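Local coordinates for fibronectin type III domain-containing protein (Simiduia agarivorans, PDB 6P2K) that belongs to glycoside hydrolase family 74 and, through its two-propeller catalytic part, probably cleaves the beta-1,4-glucan backbone of polysaccharides such as xyloglucan, at residues Tyr79-Ser84 against Ala92-Thr97; Ala112-Ala117 against Val141-Asn146; Gln18-Asp23 against Val30-Asp35; Thr97-Ile102 against Gly129-Thr134; Ala64-Asn69 against Ile105-Gly110. All coordinates share one frame; numbering follows the deposited sequence.

In the fold
All five contacts lie in one seven-bladed beta-propeller, in three successive four-stranded antiparallel blades and their connecting loops. Contact 3 comes first along the chain and pairs the first two strands of its blade; contact 1 closes the outer edge of the next blade, and contact 2 joins the middle strands of the third. Contact 5 packs strand 60-66 on strand 102-108, the first strands of the second and third blades. Contact 4 shares T97 with contact 1 and alternates in sequence with contact 2. Centres of contacts 2 and 5 are about 10 Å apart, those of contacts 4 and 5 about 24 Å. The set thus covers pairing within three blades, packing between two of them and a loop-to-loop contact.

Contact 1 of 5, residues Tyr79-Ser84 against Ala92-Thr97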
# COMPACT_ATOMS: atom_id res chain seq x y z
N TYR B 79 -56.25 23.85 1.99
CA TYR B 79 -57.12 25.02 1.91
C TYR B 79 -58.37 24.78 1.07
O TYR B 79 -59.15 25.72 0.87
CB TYR B 79 -56.35 26.22 1.35
CG TYR B 79 -56.99 27.55 1.69
CD1 TYR B 79 -57.05 28.00 3.00
CD2 TYR B 79 -57.55 28.35 0.70
CE1 TYR B 79 -57.64 29.21 3.32
CE2 TYR B 79 -58.14 29.57 1.01
CZ TYR B 79 -58.19 29.99 2.32
OH TYR B 79 -58.78 31.20 2.64
N GLY B 80 -58.59 23.57 0.59
CA GLY B 80 -59.84 23.24 -0.06
C GLY B 80 -59.64 22.60 -1.42
O GLY B 80 -58.52 22.43 -1.90
N LEU B 81 -60.77 22.25 -2.03
CA LEU B 81 -60.76 21.57 -3.31
C LEU B 81 -60.39 22.53 -4.44
O LEU B 81 -60.79 23.70 -4.43
CB LEU B 81 -62.14 20.96 -3.57
CG LEU B 81 -62.31 19.82 -4.57
CD1 LEU B 81 -61.62 18.56 -4.08
CD2 LEU B 81 -63.79 19.56 -4.79
N HIS B 82 -59.62 22.03 -5.40
CA HIS B 82 -59.35 22.73 -6.65
C HIS B 82 -59.94 21.92 -7.79
O HIS B 82 -60.11 20.70 -7.70
CB HIS B 82 -57.85 22.93 -6.88
CG HIS B 82 -57.18 23.81 -5.88
ND1 HIS B 82 -57.12 23.50 -4.54
CD2 HIS B 82 -56.53 24.99 -6.02
CE1 HIS B 82 -56.47 24.45 -3.89
NE2 HIS B 82 -56.10 25.37 -4.77
N ILE B 83 -60.26 22.61 -8.89
CA ILE B 83 -60.81 21.96 -10.07
C ILE B 83 -60.02 22.41 -11.30
O ILE B 83 -59.77 23.61 -11.48
CB ILE B 83 -62.32 22.24 -10.24
CG1 ILE B 83 -62.88 21.44 -11.42
CG2 ILE B 83 -62.60 23.73 -10.38
CD1 ILE B 83 -64.37 21.63 -11.63
N SER B 84 -59.61 21.45 -12.11
CA SER B 84 -59.01 21.70 -13.41
C SER B 84 -59.91 21.15 -14.50
O SER B 84 -60.48 20.06 -14.36
CB SER B 84 -57.62 21.06 -13.52
OG SER B 84 -57.07 21.26 -14.81
N ALA B 92 -58.50 26.10 -10.47
CA ALA B 92 -59.30 27.12 -9.81
C ALA B 92 -59.80 26.56 -8.49
O ALA B 92 -60.16 25.38 -8.41
CB ALA B 92 -60.48 27.58 -10.68
N LEU B 93 -59.81 27.39 -7.46
CA LEU B 93 -60.23 26.92 -6.15
C LEU B 93 -61.75 26.93 -6.04
O LEU B 93 -62.40 27.91 -6.41
CB LEU B 93 -59.61 27.79 -5.06
CG LEU B 93 -60.10 27.53 -3.64
CD1 LEU B 93 -59.40 26.31 -3.04
CD2 LEU B 93 -59.76 28.77 -2.86
N VAL B 94 -62.31 25.83 -5.54
CA VAL B 94 -63.76 25.69 -5.39
C VAL B 94 -64.21 26.57 -4.23
O VAL B 94 -63.73 26.39 -3.10
CB VAL B 94 -64.15 24.22 -5.18
CG1 VAL B 94 -65.65 24.09 -4.97
CG2 VAL B 94 -63.69 23.37 -6.36
N PRO B 95 -65.12 27.52 -4.46
CA PRO B 95 -65.42 28.50 -3.41
C PRO B 95 -66.11 27.91 -2.19
O PRO B 95 -65.90 28.40 -1.08
CB PRO B 95 -66.32 29.52 -4.12
CG PRO B 95 -66.13 29.26 -5.59
CD PRO B 95 -65.86 27.80 -5.70
N GLU B 96 -66.94 26.88 -2.37
CA GLU B 96 -67.65 26.31 -1.23
C GLU B 96 -66.71 25.59 -0.28
O GLU B 96 -67.02 25.46 0.91
CB GLU B 96 -68.75 25.36 -1.71
CG GLU B 96 -69.82 26.03 -2.55
CD GLU B 96 -69.68 25.73 -4.02
OE1 GLU B 96 -70.71 25.41 -4.65
OE2 GLU B 96 -68.55 25.80 -4.55
N THR B 97 -65.56 25.12 -0.77
CA THR B 97 -64.61 24.39 0.05
C THR B 97 -63.43 25.25 0.49
O THR B 97 -62.43 24.71 0.98
CB THR B 97 -64.10 23.16 -0.70
OG1 THR B 97 -63.29 23.57 -1.81
CG2 THR B 97 -65.27 22.33 -1.21
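L93 lays CD1 over one face of the H82 imidazole, 3.6 Å from CE1 and displaced toward the rim, a CH-pi contact in which the two side chains cross obliquely. CG of L93 stands anti to its backbone N (chi1 172°), and CD1 also reaches the backbone, meeting L81 O at 3.3 Å, while CD2 approaches the edge of the Y79 ring. H82 and L93 form a non-hydrogen-bonded antiparallel pair; the next pair, I83 with A92, is hydrogen-bonded in both directions, I83 N to A92 O at 2.8 Å being the shorter. V94 N extends the ladder to L81 O, and beside that bond L81 CB and V94 CG2 lie 4.0 Å apart, their side chains pointing the same way. Past V94 the backbone pairing gives way to a side chain. T97 holds OG1 between its own N and carbonyl carbon (chi1 69°), where it accepts from L81 N at 2.9 Å and donates to V94 O at 3.1 Å. V94 O takes T97 N as well, from the same face of its carbonyl plane. G80 CA passes 3.2 Å from T97 O, a spot where a CB would collide. The hairpin of strands 80-84 and 92-93 forms the outer edge of a propeller blade, with W151 of the following blade against L81 and V94. H82 ND1 makes a weak bond to G80 O; NE2, facing the V56 N-H, would act as acceptor, so the proton is likely to sit on ND1, leaving a neutral ring against the leucine methyl.

Contact 2 of 5, residues Ala112-Ala117 against Val141-Asn146; sequences ANHIIA and VFVSQN
I116 CG2 and V141 CG1 press together at 3.5 Å, closer than usual van der Waals contact, at the tight end of this pairing. Beside them A117 N donates to F142 O at 2.6 Å and F142 N returns a bond to A117 O, each donor nearly along the C=O axis; A117 O also sits in the plane of the F142 ring, at its edge. I115 and S144 form the next hydrogen-bonded pair. Beyond it the regular bonding between the two segments ends: N113 and Q145 are exposed to solvent, and N113 CB comes no nearer than 4.0 Å to Q145 O. S144 OG accepts from N146 N at 3.2 Å, an ST turn where the strand ends. H114 spans the two regimes. Its CG is anti to the backbone N (chi1 -165°), NE2 lies 3.6 Å from V143 CG2 and bonds G193 O of the following blade, and ND1 rests 3.9 Å from Q145 CG. An alanine here would probably leave G193 O without this donor and open a gap beside V143 and Q145. The two strands, running antiparallel at 165°, are the middle pair of a four-stranded beta-propeller blade.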
# COMPACT_ATOMS: atom_id res chain seq x y z
N ALA B 112 -70.68 10.27 -13.43
CA ALA B 112 -69.57 11.03 -12.88
C ALA B 112 -69.94 12.46 -12.52
O ALA B 112 -69.07 13.22 -12.07
CB ALA B 112 -68.38 11.03 -13.85
N ASN B 113 -71.20 12.86 -12.73
CA ASN B 113 -71.64 14.18 -12.28
C ASN B 113 -72.01 14.18 -10.81
O ASN B 113 -72.11 15.26 -10.21
CB ASN B 113 -72.82 14.66 -13.12
CG ASN B 113 -72.40 15.12 -14.50
OD1 ASN B 113 -71.32 15.69 -14.68
ND2 ASN B 113 -73.25 14.88 -15.49
N HIS B 114 -72.23 13.01 -10.21
CA HIS B 114 -72.44 12.90 -8.77
C HIS B 114 -71.08 12.67 -8.12
O HIS B 114 -70.47 11.61 -8.29
CB HIS B 114 -73.41 11.77 -8.45
CG HIS B 114 -73.95 11.83 -7.05
ND1 HIS B 114 -75.29 11.96 -6.77
CD2 HIS B 114 -73.32 11.77 -5.85
CE1 HIS B 114 -75.47 11.99 -5.46
NE2 HIS B 114 -74.29 11.88 -4.88
N ILE B 115 -70.60 13.67 -7.38
CA ILE B 115 -69.30 13.62 -6.74
C ILE B 115 -69.47 13.85 -5.25
O ILE B 115 -70.37 14.58 -4.81
CB ILE B 115 -68.32 14.65 -7.34
CG1 ILE B 115 -68.46 14.72 -8.86
CG2 ILE B 115 -66.88 14.31 -6.97
CD1 ILE B 115 -68.01 16.03 -9.45
N ILE B 116 -68.60 13.23 -4.46
CA ILE B 116 -68.53 13.45 -3.03
C ILE B 116 -67.11 13.88 -2.69
O ILE B 116 -66.14 13.21 -3.06
CB ILE B 116 -68.92 12.18 -2.23
CG1 ILE B 116 -70.40 11.87 -2.42
CG2 ILE B 116 -68.58 12.35 -0.76
CD1 ILE B 116 -70.85 10.60 -1.73
N ALA B 117 -66.99 15.02 -2.02
CA ALA B 117 -65.71 15.51 -1.51
C ALA B 117 -65.79 15.53 0.01
O ALA B 117 -66.67 16.18 0.58
CB ALA B 117 -65.38 16.90 -2.06
N VAL B 141 -69.66 16.45 4.81
CA VAL B 141 -69.29 15.93 3.50
C VAL B 141 -69.88 16.85 2.44
O VAL B 141 -71.05 17.22 2.51
CB VAL B 141 -69.77 14.48 3.31
CG1 VAL B 141 -70.01 14.18 1.84
CG2 VAL B 141 -68.77 13.49 3.91
N PHE B 142 -69.06 17.23 1.46
CA PHE B 142 -69.52 18.04 0.34
C PHE B 142 -69.93 17.12 -0.81
O PHE B 142 -69.16 16.25 -1.23
CB PHE B 142 -68.44 19.02 -0.12
CG PHE B 142 -68.04 20.01 0.94
CD1 PHE B 142 -68.73 21.20 1.08
CD2 PHE B 142 -66.98 19.74 1.79
CE1 PHE B 142 -68.37 22.11 2.05
CE2 PHE B 142 -66.61 20.65 2.76
CZ PHE B 142 -67.31 21.84 2.89
N VAL B 143 -71.14 17.32 -1.32
CA VAL B 143 -71.70 16.50 -2.38
C VAL B 143 -72.14 17.40 -3.52
O VAL B 143 -72.62 18.52 -3.29
CB VAL B 143 -72.87 15.63 -1.86
CG1 VAL B 143 -73.95 16.51 -1.25
CG2 VAL B 143 -73.45 14.76 -2.98
N SER B 144 -71.97 16.93 -4.75
CA SER B 144 -72.39 17.65 -5.94
C SER B 144 -73.12 16.71 -6.88
O SER B 144 -72.68 15.58 -7.10
CB SER B 144 -71.19 18.28 -6.66
OG SER B 144 -71.41 18.35 -8.06
N GLN B 145 -74.24 17.18 -7.43
CA GLN B 145 -75.00 16.44 -8.43
C GLN B 145 -74.80 17.00 -9.83
O GLN B 145 -75.48 16.56 -10.76
CB GLN B 145 -76.49 16.45 -8.08
CG GLN B 145 -76.90 15.49 -6.97
CD GLN B 145 -76.94 16.16 -5.60
OE1 GLN B 145 -75.91 16.51 -5.03
NE2 GLN B 145 -78.15 16.35 -5.08
N ASN B 146 -73.87 17.94 -10.00
CA ASN B 146 -73.75 18.70 -11.24
C ASN B 146 -72.33 18.67 -11.81
O ASN B 146 -71.98 19.54 -12.62
CB ASN B 146 -74.18 20.15 -11.01
CG ASN B 146 -73.48 20.77 -9.82
OD1 ASN B 146 -72.27 20.96 -9.83
ND2 ASN B 146 -74.24 21.08 -8.78

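Contact 3 of 5, residues Gln18-Asp23 against Val30-Asp35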
# COMPACT_ATOMS: atom_id res chain seq x y z
N GLN B 18 -47.85 11.74 -0.27
CA GLN B 18 -49.22 11.57 0.22
C GLN B 18 -49.98 10.50 -0.55
O GLN B 18 -50.68 9.68 0.06
CB GLN B 18 -49.97 12.90 0.15
CG GLN B 18 -49.25 14.04 0.84
CD GLN B 18 -49.05 13.79 2.32
OE1 GLN B 18 -50.02 13.71 3.09
NE2 GLN B 18 -47.80 13.66 2.74
N ASP B 19 -49.85 10.47 -1.88
CA ASP B 19 -50.61 9.53 -2.69
C ASP B 19 -50.08 9.54 -4.11
O ASP B 19 -49.45 10.51 -4.56
CB ASP B 19 -52.10 9.86 -2.67
CG ASP B 19 -52.97 8.65 -2.92
OD1 ASP B 19 -52.41 7.53 -3.00
OD2 ASP B 19 -54.20 8.81 -3.03
N VAL B 20 -50.35 8.44 -4.82
CA VAL B 20 -50.18 8.35 -6.26
C VAL B 20 -51.46 7.76 -6.82
O VAL B 20 -51.86 6.66 -6.41
CB VAL B 20 -48.96 7.50 -6.66
CG1 VAL B 20 -48.95 7.26 -8.16
CG2 VAL B 20 -47.67 8.16 -6.21
N VAL B 21 -52.12 8.49 -7.72
CA VAL B 21 -53.46 8.14 -8.18
C VAL B 21 -53.41 7.89 -9.68
O VAL B 21 -52.94 8.73 -10.45
CB VAL B 21 -54.47 9.25 -7.85
CG1 VAL B 21 -55.88 8.80 -8.21
CG2 VAL B 21 -54.38 9.63 -6.38
N ALA B 22 -53.93 6.73 -10.10
CA ALA B 22 -53.98 6.40 -11.51
C ALA B 22 -55.20 7.02 -12.17
O ALA B 22 -56.29 7.08 -11.59
CB ALA B 22 -54.00 4.88 -11.70
N ASP B 23 -55.02 7.49 -13.40
CA ASP B 23 -56.11 7.95 -14.24
C ASP B 23 -56.84 6.72 -14.77
O ASP B 23 -56.26 5.94 -15.55
CB ASP B 23 -55.57 8.82 -15.39
CG ASP B 23 -56.67 9.45 -16.23
OD1 ASP B 23 -57.82 8.96 -16.22
OD2 ASP B 23 -56.38 10.44 -16.93
N VAL B 30 -50.62 8.90 -14.30
CA VAL B 30 -50.71 8.94 -12.84
C VAL B 30 -50.41 10.34 -12.34
O VAL B 30 -49.67 11.11 -12.97
CB VAL B 30 -49.76 7.93 -12.17
CG1 VAL B 30 -50.22 6.50 -12.43
CG2 VAL B 30 -48.33 8.13 -12.66
N TYR B 31 -50.98 10.67 -11.18
CA TYR B 31 -50.73 11.92 -10.50
C TYR B 31 -50.16 11.63 -9.12
O TYR B 31 -50.56 10.65 -8.47
CB TYR B 31 -52.02 12.74 -10.38
CG TYR B 31 -52.55 13.18 -11.72
CD1 TYR B 31 -53.36 12.35 -12.48
CD2 TYR B 31 -52.22 14.42 -12.25
CE1 TYR B 31 -53.84 12.74 -13.71
CE2 TYR B 31 -52.69 14.83 -13.48
CZ TYR B 31 -53.50 13.98 -14.20
OH TYR B 31 -53.97 14.39 -15.43
N MET B 32 -49.22 12.45 -8.68
CA MET B 32 -48.58 12.29 -7.38
C MET B 32 -48.89 13.50 -6.51
O MET B 32 -48.75 14.64 -6.96
CB MET B 32 -47.07 12.11 -7.51
CG MET B 32 -46.41 11.72 -6.19
SD MET B 32 -45.57 13.11 -5.41
CE MET B 32 -44.19 13.27 -6.52
N ALA B 33 -49.29 13.24 -5.27
CA ALA B 33 -49.64 14.28 -4.32
C ALA B 33 -48.48 14.47 -3.34
O ALA B 33 -48.25 13.62 -2.47
CB ALA B 33 -50.92 13.93 -3.58
N SER B 34 -47.74 15.56 -3.51
CA SER B 34 -46.74 15.97 -2.54
C SER B 34 -47.37 16.88 -1.50
O SER B 34 -48.52 17.31 -1.64
CB SER B 34 -45.58 16.68 -3.24
OG SER B 34 -45.99 17.97 -3.66
N ASP B 35 -46.62 17.18 -0.45
CA ASP B 35 -47.12 18.09 0.58
C ASP B 35 -46.53 19.49 0.47
O ASP B 35 -46.95 20.37 1.23
CB ASP B 35 -46.88 17.51 1.98
CG ASP B 35 -45.46 17.05 2.21
OD1 ASP B 35 -44.63 17.16 1.28
OD2 ASP B 35 -45.17 16.58 3.33
O HOH W 1 -55.85 13.06 -16.98
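Q18 packs against the backbone of A33 and S34. Its CB sits 3.2 Å from A33 O and 4.0 Å from A33 CB. CG, anti to the carbonyl carbon (chi1 -53°), stays within 3.5 Å of A33 O and also meets S34 C. The chain then bends at chi2, and NE2 stops 4.0 Å from D35 OD2; the two side chains cross at about a right angle, yet their amide and carboxylate planes are 15° apart. The nearest atom of the Q18 side chain is about 4 Å from the zinc ion bound by Q16 and D124. Q18 N donates to A33 O, and D19 O accepts from A33 N at 2.8 Å; two residues facing one make a classic beta bulge. Farther along, V21 and Y31 bond each other in both directions, while V20 CG2 touches M32 CG at 3.8 Å. At the hairpin's other end a water accepts from Y31 OH and donates to D23 OD2 at 2.7 Å. Strand 30-34 continues the blade into strand 39-42; V63 and V60 of strand 60-66, in the next blade, cover Y31 and A33, and W350 of strand 348-351 packs on V20 and V30.

Contact 4 of 5, residues Thr97-Ile102 against Gly129-Thr134; sequences TENKSI and GKFGET
E133 sets CG anti to its carbonyl carbon (chi1 -82°) and runs on extended (chi2 -169°), which puts CD, and with it the carboxylate, within reach of the S101 backbone. There OE1 accepts from S101 N at 2.9 Å through its syn lone pair, the N-H...O angle being 146°. On the way CG passes 3.3 Å from N99 O. The second oxygen, OE2, takes a hydrogen from a water at 2.8 Å, and the same water donates to S101 O at 2.8 Å, so carboxylate and water together grip both polar backbone atoms of S101. K100, its chain bent at chi2 and chi3, crosses the glutamate at about a right angle; its NZ stays 4.2 Å from OE2, an opposite charge nearby but beyond a salt bridge. The two segments are connecting loops of a beta-propeller: 97-102 leads by a type II turn, T97 to K100, from the outermost strand of one blade into the first strand of the next, and 129-134, with a type I turn from G129 to G132, belongs to the long connection between strands 114-119 and 139-144, which also carries the zinc ligand D124. An alanine in place of E133 would probably leave R164, its salt-bridge partner through OE2, without that mate and take this acceptor from S101 N. F131 turns CB toward N99, while its ring leads off to meet the rings of Y79 and Y712. S101 OG hydrogen-bonds G120 O, on the stretch leading from strand 114-119 toward D124.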
# COMPACT_ATOMS: atom_id res chain seq x y z
N THR B 97 -65.56 25.12 -0.77
CA THR B 97 -64.61 24.39 0.05
C THR B 97 -63.43 25.25 0.49
O THR B 97 -62.43 24.71 0.98
CB THR B 97 -64.10 23.16 -0.70
OG1 THR B 97 -63.29 23.57 -1.81
CG2 THR B 97 -65.27 22.33 -1.21
N GLU B 98 -63.51 26.57 0.32
CA GLU B 98 -62.44 27.45 0.76
C GLU B 98 -62.19 27.29 2.25
O GLU B 98 -63.14 27.25 3.04
CB GLU B 98 -62.78 28.91 0.44
CG GLU B 98 -62.75 29.23 -1.04
CD GLU B 98 -62.42 30.69 -1.33
OE1 GLU B 98 -63.03 31.27 -2.26
OE2 GLU B 98 -61.56 31.24 -0.63
N ASN B 99 -60.92 27.18 2.63
CA ASN B 99 -60.51 26.99 4.02
C ASN B 99 -61.00 25.66 4.59
O ASN B 99 -61.15 25.53 5.81
CB ASN B 99 -60.97 28.16 4.90
CG ASN B 99 -60.04 28.43 6.06
OD1 ASN B 99 -59.15 27.63 6.37
ND2 ASN B 99 -60.23 29.57 6.72
N LYS B 100 -61.24 24.66 3.74
CA LYS B 100 -61.77 23.36 4.15
C LYS B 100 -60.84 22.27 3.63
O LYS B 100 -60.88 21.94 2.44
CB LYS B 100 -63.19 23.15 3.62
CG LYS B 100 -64.23 24.09 4.19
CD LYS B 100 -64.32 23.98 5.70
CE LYS B 100 -64.88 22.63 6.11
NZ LYS B 100 -65.49 22.66 7.48
N SER B 101 -60.04 21.68 4.51
CA SER B 101 -59.11 20.63 4.09
C SER B 101 -59.86 19.40 3.62
O SER B 101 -60.69 18.85 4.35
CB SER B 101 -58.17 20.27 5.24
OG SER B 101 -57.14 19.40 4.80
N ILE B 102 -59.56 18.94 2.40
CA ILE B 102 -60.25 17.82 1.77
C ILE B 102 -59.22 16.76 1.39
O ILE B 102 -58.19 17.07 0.79
CB ILE B 102 -61.05 18.28 0.54
CG1 ILE B 102 -62.14 19.24 0.97
CG2 ILE B 102 -61.66 17.10 -0.20
CD1 ILE B 102 -62.71 19.98 -0.17
N GLY B 129 -54.37 23.05 11.61
CA GLY B 129 -54.64 24.36 12.15
C GLY B 129 -53.94 25.53 11.48
O GLY B 129 -54.08 26.66 11.95
N LYS B 130 -53.21 25.29 10.39
CA LYS B 130 -52.39 26.36 9.81
C LYS B 130 -53.25 27.52 9.31
O LYS B 130 -52.83 28.68 9.39
CB LYS B 130 -51.53 25.80 8.68
CG LYS B 130 -50.44 24.83 9.13
CD LYS B 130 -49.32 25.54 9.88
CE LYS B 130 -48.16 24.58 10.16
NZ LYS B 130 -47.15 25.16 11.09
N PHE B 131 -54.44 27.23 8.79
CA PHE B 131 -55.35 28.26 8.32
C PHE B 131 -56.56 28.43 9.25
O PHE B 131 -57.61 28.92 8.81
CB PHE B 131 -55.83 27.97 6.90
CG PHE B 131 -54.73 27.95 5.88
CD1 PHE B 131 -54.25 29.13 5.33
CD2 PHE B 131 -54.19 26.75 5.44
CE1 PHE B 131 -53.24 29.11 4.37
CE2 PHE B 131 -53.18 26.73 4.49
CZ PHE B 131 -52.71 27.91 3.96
N GLY B 132 -56.44 28.03 10.51
CA GLY B 132 -57.46 28.27 11.50
C GLY B 132 -58.44 27.14 11.72
O GLY B 132 -59.30 27.25 12.61
N GLU B 133 -58.37 26.07 10.94
CA GLU B 133 -59.27 24.95 11.15
C GLU B 133 -58.90 24.18 12.42
O GLU B 133 -57.79 24.32 12.95
CB GLU B 133 -59.25 24.00 9.94
CG GLU B 133 -60.13 24.44 8.78
CD GLU B 133 -60.29 23.35 7.73
OE1 GLU B 133 -59.43 23.26 6.82
OE2 GLU B 133 -61.27 22.59 7.81
N THR B 134 -59.84 23.38 12.90
CA THR B 134 -59.61 22.50 14.04
C THR B 134 -59.98 21.08 13.67
O THR B 134 -60.89 20.84 12.87
CB THR B 134 -60.41 22.94 15.28
OG1 THR B 134 -61.81 22.69 15.07
CG2 THR B 134 -60.20 24.41 15.58
O HOH W 2 -61.90 20.22 6.49

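Contact 5 of 5, residues Ala64-Asn69 against Ile105-Gly110; sequences AVTPGN and IAFKPG
A64 opens the segment with CB toward the neighbouring blade, 3.8 Å from I105 CB and 3.7 Å from F107 CE1, which it meets at the ring's edge. This is the packing of adjacent beta-propeller blades at their first strands: the segments 64-66 and 105-108 run in nearly the same direction, 24° apart, and no hydrogen bond joins 64-69 to 105-110, which meet by van der Waals and CH-pi contact. V65 CB points away, and its side chain touches I73 and D23, but its carbonyl O comes to 3.6 Å from F107 CE1. T66 CG2 meets the same ring at CE2, 3.5 Å away, and nearly as closely at CZ; T66 CA sits over the face, 4.1 Å from the centroid of the F107 ring, a CH-pi contact. P67 covers that same face more squarely. F107 CG stands anti to its carbonyl carbon (chi1 -60°), which puts CG on the side of P67, and I115 of the adjoining strand and A112 also lie beside the ring. From T66 to N69 the chain makes a type II turn closed by N69 N to T66 O at 3.1 Å. N25, just after the first strand of the preceding blade, bonds T66 O with its ND2 and G68 N with its OD1. The centre of the proline contact is P67 CD, 3.6 Å from the centroid of the F107 ring and only 18° off its normal.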
# COMPACT_ATOMS: atom_id res chain seq x y z
N ALA B 64 -58.24 13.18 -7.93
CA ALA B 64 -59.20 12.30 -8.59
C ALA B 64 -59.45 12.79 -10.00
O ALA B 64 -59.67 13.99 -10.22
CB ALA B 64 -60.52 12.22 -7.81
N VAL B 65 -59.43 11.87 -10.96
CA VAL B 65 -59.74 12.16 -12.36
C VAL B 65 -61.17 11.70 -12.63
O VAL B 65 -61.57 10.61 -12.19
CB VAL B 65 -58.74 11.47 -13.31
CG1 VAL B 65 -58.87 12.04 -14.71
CG2 VAL B 65 -57.32 11.64 -12.79
N THR B 66 -61.93 12.51 -13.35
CA THR B 66 -63.33 12.18 -13.59
C THR B 66 -63.44 10.98 -14.51
O THR B 66 -62.81 10.97 -15.58
CB THR B 66 -64.07 13.36 -14.19
OG1 THR B 66 -63.43 13.76 -15.40
CG2 THR B 66 -64.11 14.52 -13.21
N PRO B 67 -64.20 9.95 -14.14
CA PRO B 67 -64.49 8.87 -15.09
C PRO B 67 -65.14 9.42 -16.36
O PRO B 67 -66.13 10.15 -16.31
CB PRO B 67 -65.46 7.98 -14.31
CG PRO B 67 -65.11 8.23 -12.88
CD PRO B 67 -64.73 9.67 -12.80
N GLY B 68 -64.55 9.07 -17.50
CA GLY B 68 -65.06 9.50 -18.79
C GLY B 68 -64.56 10.85 -19.27
O GLY B 68 -64.91 11.25 -20.39
N ASN B 69 -63.77 11.56 -18.47
CA ASN B 69 -63.26 12.87 -18.88
C ASN B 69 -61.93 13.09 -18.15
O ASN B 69 -61.89 13.70 -17.09
CB ASN B 69 -64.26 13.98 -18.59
CG ASN B 69 -63.71 15.36 -18.91
OD1 ASN B 69 -62.70 15.50 -19.60
ND2 ASN B 69 -64.38 16.39 -18.42
N ILE B 105 -62.01 12.22 -2.65
CA ILE B 105 -62.96 12.53 -3.72
C ILE B 105 -63.41 11.22 -4.35
O ILE B 105 -62.58 10.38 -4.71
CB ILE B 105 -62.37 13.47 -4.78
CG1 ILE B 105 -61.67 14.66 -4.13
CG2 ILE B 105 -63.46 13.96 -5.72
CD1 ILE B 105 -60.38 15.07 -4.84
N ALA B 106 -64.72 11.04 -4.49
CA ALA B 106 -65.28 9.81 -5.03
C ALA B 106 -66.45 10.13 -5.95
O ALA B 106 -67.27 11.00 -5.65
CB ALA B 106 -65.73 8.86 -3.92
N PHE B 107 -66.52 9.42 -7.07
CA PHE B 107 -67.57 9.59 -8.06
C PHE B 107 -68.58 8.45 -7.98
O PHE B 107 -68.29 7.36 -7.50
CB PHE B 107 -66.98 9.66 -9.48
CG PHE B 107 -66.01 10.78 -9.68
CD1 PHE B 107 -64.66 10.62 -9.39
CD2 PHE B 107 -66.44 12.01 -10.17
CE1 PHE B 107 -63.77 11.65 -9.58
CE2 PHE B 107 -65.55 13.04 -10.36
CZ PHE B 107 -64.21 12.86 -10.07
N LYS B 108 -69.78 8.72 -8.48
CA LYS B 108 -70.82 7.71 -8.50
C LYS B 108 -70.66 6.82 -9.73
O LYS B 108 -70.44 7.33 -10.83
CB LYS B 108 -72.20 8.37 -8.51
CG LYS B 108 -73.37 7.40 -8.59
CD LYS B 108 -74.68 8.11 -8.31
CE LYS B 108 -75.88 7.29 -8.77
NZ LYS B 108 -77.16 8.02 -8.56
N PRO B 109 -70.73 5.50 -9.58
CA PRO B 109 -70.61 4.61 -10.74
C PRO B 109 -71.75 4.84 -11.72
O PRO B 109 -72.93 4.84 -11.34
CB PRO B 109 -70.65 3.21 -10.13
CG PRO B 109 -70.25 3.40 -8.70
CD PRO B 109 -70.81 4.74 -8.32
N GLY B 110 -71.40 5.04 -12.99
CA GLY B 110 -72.37 5.29 -14.03
C GLY B 110 -72.75 6.74 -14.22
O GLY B 110 -73.34 7.08 -15.25